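PDB 3MEL: thiamin pyrophosphokinase family protein from Enterococcus faecalis, which probably transfers a diphosphate group from ATP to thiamine, yielding thiamine diphosphate, as in other thiamin pyrophosphokinases. Local coordinates for residues D76-D79 with T80-A83. Sequence-based numbering, arbitrary orientation.
With TPP (thiamine diphosphate), chain E.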
ATOM      1  N   ASP A  76      -5.648 -20.801   3.820  1.00 36.99           N
ATOM      2  CA  ASP A  76      -5.925 -19.453   4.323  1.00 37.69           C
ATOM      3  C   ASP A  76      -4.706 -18.537   4.234  1.00 42.19           C
ATOM      4  O   ASP A  76      -4.810 -17.401   3.777  1.00 46.82           O
ATOM      5  CB  ASP A  76      -6.378 -19.497   5.779  1.00 39.93           C
ATOM      6  CG  ASP A  76      -7.698 -20.211   5.960  1.00 50.89           C
ATOM      7  OD1 ASP A  76      -8.570 -20.093   5.060  1.00 44.77           O
ATOM      8  OD2 ASP A  76      -7.848 -20.884   7.012  1.00 51.64           O
ATOM      9  N   ASP A  77      -3.553 -19.028   4.678  1.00 39.30           N
ATOM     10  CA  ASP A  77      -2.339 -18.233   4.681  1.00 36.99           C
ATOM     11  C   ASP A  77      -1.768 -18.004   3.296  1.00 38.54           C
ATOM     12  O   ASP A  77      -1.760 -18.897   2.458  1.00 39.90           O
ATOM     13  CB  ASP A  77      -1.261 -18.915   5.505  1.00 36.04           C
ATOM     14  CG  ASP A  77      -1.542 -18.879   6.979  1.00 36.12           C
ATOM     15  OD1 ASP A  77      -2.689 -18.581   7.387  1.00 39.42           O
ATOM     16  OD2 ASP A  77      -0.601 -19.164   7.738  1.00 33.82           O
ATOM     17  N   THR A  78      -1.256 -16.800   3.080  1.00 41.31           N
ATOM     18  CA  THR A  78      -0.367 -16.529   1.956  1.00 48.44           C
ATOM     19  C   THR A  78       1.004 -17.181   2.193  1.00 47.41           C
ATOM     20  O   THR A  78       1.414 -17.366   3.344  1.00 39.96           O
ATOM     21  CB  THR A  78      -0.151 -15.025   1.789  1.00 49.68           C
ATOM     22  OG1 THR A  78       0.401 -14.484   2.996  1.00 44.50           O
ATOM     23  CG2 THR A  78      -1.463 -14.319   1.484  1.00 52.68           C
ATOM     24  N   ASP A  79       1.718 -17.511   1.119  1.00 52.24           N
ATOM     25  CA  ASP A  79       3.063 -18.081   1.256  1.00 47.78           C
ATOM     26  C   ASP A  79       3.918 -17.289   2.241  1.00 41.81           C
ATOM     27  O   ASP A  79       4.632 -17.863   3.056  1.00 34.79           O
ATOM     28  CB  ASP A  79       3.765 -18.165  -0.096  1.00 48.66           C
ATOM     29  CG  ASP A  79       3.367 -19.403  -0.883  1.00 47.45           C
ATOM     30  OD1 ASP A  79       2.723 -20.300  -0.299  1.00 41.07           O
ATOM     31  OD2 ASP A  79       3.703 -19.481  -2.084  1.00 45.26           O
ATOM     32  N   THR A  80       3.813 -15.964   2.171  1.00 45.26           N
ATOM     33  CA  THR A  80       4.549 -15.067   3.055  1.00 35.27           C
ATOM     34  C   THR A  80       4.077 -15.139   4.509  1.00 32.56           C
ATOM     35  O   THR A  80       4.881 -15.078   5.413  1.00 33.58           O
ATOM     36  CB  THR A  80       4.510 -13.613   2.534  1.00 37.15           C
ATOM     37  OG1 THR A  80       5.235 -13.518   1.303  1.00 34.43           O
ATOM     38  CG2 THR A  80       5.135 -12.660   3.527  1.00 34.87           C
ATOM     39  N   GLN A  81       2.784 -15.279   4.757  1.00 34.90           N
ATOM     40  CA  GLN A  81       2.355 -15.474   6.142  1.00 34.18           C
ATOM     41  C   GLN A  81       2.965 -16.747   6.712  1.00 33.03           C
ATOM     42  O   GLN A  81       3.461 -16.768   7.840  1.00 32.82           O
ATOM     43  CB  GLN A  81       0.835 -15.522   6.270  1.00 34.52           C
ATOM     44  CG  GLN A  81       0.176 -14.159   6.268  1.00 34.60           C
ATOM     45  CD  GLN A  81      -1.330 -14.245   6.095  1.00 39.00           C
ATOM     46  OE1 GLN A  81      -1.831 -14.951   5.212  1.00 42.41           O
ATOM     47  NE2 GLN A  81      -2.063 -13.525   6.935  1.00 32.76           N
ATOM     48  N   LEU A  82       2.938 -17.802   5.909  1.00 33.83           N
ATOM     49  CA  LEU A  82       3.455 -19.096   6.321  1.00 30.26           C
ATOM     50  C   LEU A  82       4.955 -19.056   6.627  1.00 31.68           C
ATOM     51  O   LEU A  82       5.392 -19.462   7.718  1.00 30.06           O
ATOM     52  CB  LEU A  82       3.169 -20.141   5.247  1.00 30.82           C
ATOM     53  CG  LEU A  82       3.615 -21.538   5.676  1.00 31.39           C
ATOM     54  CD1 LEU A  82       3.007 -21.892   7.032  1.00 30.56           C
ATOM     55  CD2 LEU A  82       3.268 -22.554   4.622  1.00 26.20           C
ATOM     56  N   ALA A  83       5.728 -18.562   5.657  1.00 32.18           N
ATOM     57  CA  ALA A  83       7.174 -18.436   5.789  1.00 25.64           C
ATOM     58  C   ALA A  83       7.559 -17.624   7.011  1.00 26.91           C
ATOM     59  O   ALA A  83       8.470 -17.995   7.721  1.00 28.54           O
ATOM     60  CB  ALA A  83       7.776 -17.846   4.546  1.00 25.20           C
TER
HETATM   61  N1' TPP E 902     -10.974 -14.848   1.147  1.00 37.94           N
HETATM   62  C2' TPP E 902     -11.558 -15.870   2.043  1.00 38.61           C
HETATM   63  CM2 TPP E 902     -12.405 -15.244   3.169  1.00 32.58           C
HETATM   64  N3' TPP E 902     -10.587 -16.891   2.451  1.00 41.99           N
HETATM   65  C4' TPP E 902      -9.744 -17.485   1.385  1.00 46.28           C
HETATM   66  N4' TPP E 902      -8.794 -18.438   1.970  1.00 42.72           N
HETATM   67  C5' TPP E 902      -9.024 -16.318   0.610  1.00 39.66           C
HETATM   68  C6' TPP E 902     -10.131 -15.391   0.083  1.00 36.46           C
HETATM   69  C7' TPP E 902      -8.121 -16.871  -0.529  1.00 42.63           C
HETATM   70  N3  TPP E 902      -6.883 -17.521   0.007  1.00 46.91           N
HETATM   71  C2  TPP E 902      -6.336 -16.964   1.253  1.00 39.36           C
HETATM   72  S1  TPP E 902      -4.657 -16.376   0.886  1.00 52.66           S
HETATM   73  C5  TPP E 902      -4.540 -17.111  -0.784  1.00 52.18           C
HETATM   74  C4  TPP E 902      -5.816 -17.950  -0.985  1.00 48.67           C
HETATM   75  CM4 TPP E 902      -6.292 -17.910  -2.434  1.00 47.05           C
HETATM   76  C6  TPP E 902      -3.217 -17.777  -1.166  1.00 61.87           C
HETATM   77  C7  TPP E 902      -2.300 -16.838  -1.969  1.00 70.22           C
HETATM   78  O7  TPP E 902      -0.962 -17.078  -1.564  1.00 95.11           O
HETATM   79  PA  TPP E 902       0.353 -16.634  -2.346  1.00185.29           P
HETATM   80  O1A TPP E 902      -0.281 -15.443  -3.166  1.00101.55           O
HETATM   81  O2A TPP E 902       1.229 -17.642  -2.958  1.00184.36           O
HETATM   82  O3A TPP E 902       1.512 -15.938  -1.507  1.00 97.16           O
HETATM   83  PB  TPP E 902       2.537 -14.761  -1.756  1.00129.96           P
HETATM   84  O1B TPP E 902       3.080 -14.340  -0.345  1.00 68.73           O
HETATM   85  O2B TPP E 902       3.848 -15.503  -2.247  1.00 82.75           O
HETATM   86  O3B TPP E 902       2.206 -13.758  -2.787  1.00129.49           O
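T78 and Q81 close a capping box at the start of helix 79-90. The T78 hydroxyl, set between its own backbone N and carbonyl carbon (chi1 58°), faces the helix and accepts from Q81 N, with 3.1 Å between T78 OG1 and Q81 N. In return the Q81 side chain, extended beyond CG, runs back along the loop and offers its amide oxygen to the backbone of T78. Q81 OE1 takes T78 N on a lone pair in the carbonyl plane at 2.9 Å, a nearly straight bond (166° at the hydrogen). T78 OG1 gives Q81 OE1 a second, longer bond of 3.2 Å from above that plane. The other end of the amide, NE2, bonds to E118, which helps fix how the group is turned. Beside it D77 crosses the Q81 side chain at about a right angle, D77 CB lying 4.0 Å from Q81 OE1, while its carboxylate forms a salt bridge with R120.

Past the cap, L82 N bonds to T78 O and A83 N to D79 O. The first two amides of the helix instead serve the ligand: D79 N reaches the bridging O3A of thiamine diphosphate, and T80 grips O1B through both N and OG1 (T80 OG1 to O1B 2.8 Å). D79 turns its carboxylate toward the magnesium site of D30 and D49. Capping box and diphosphate thus share one helix start, consistent with the cap ordering the amides that meet the anion, whose charge the helix dipole would probably also ease.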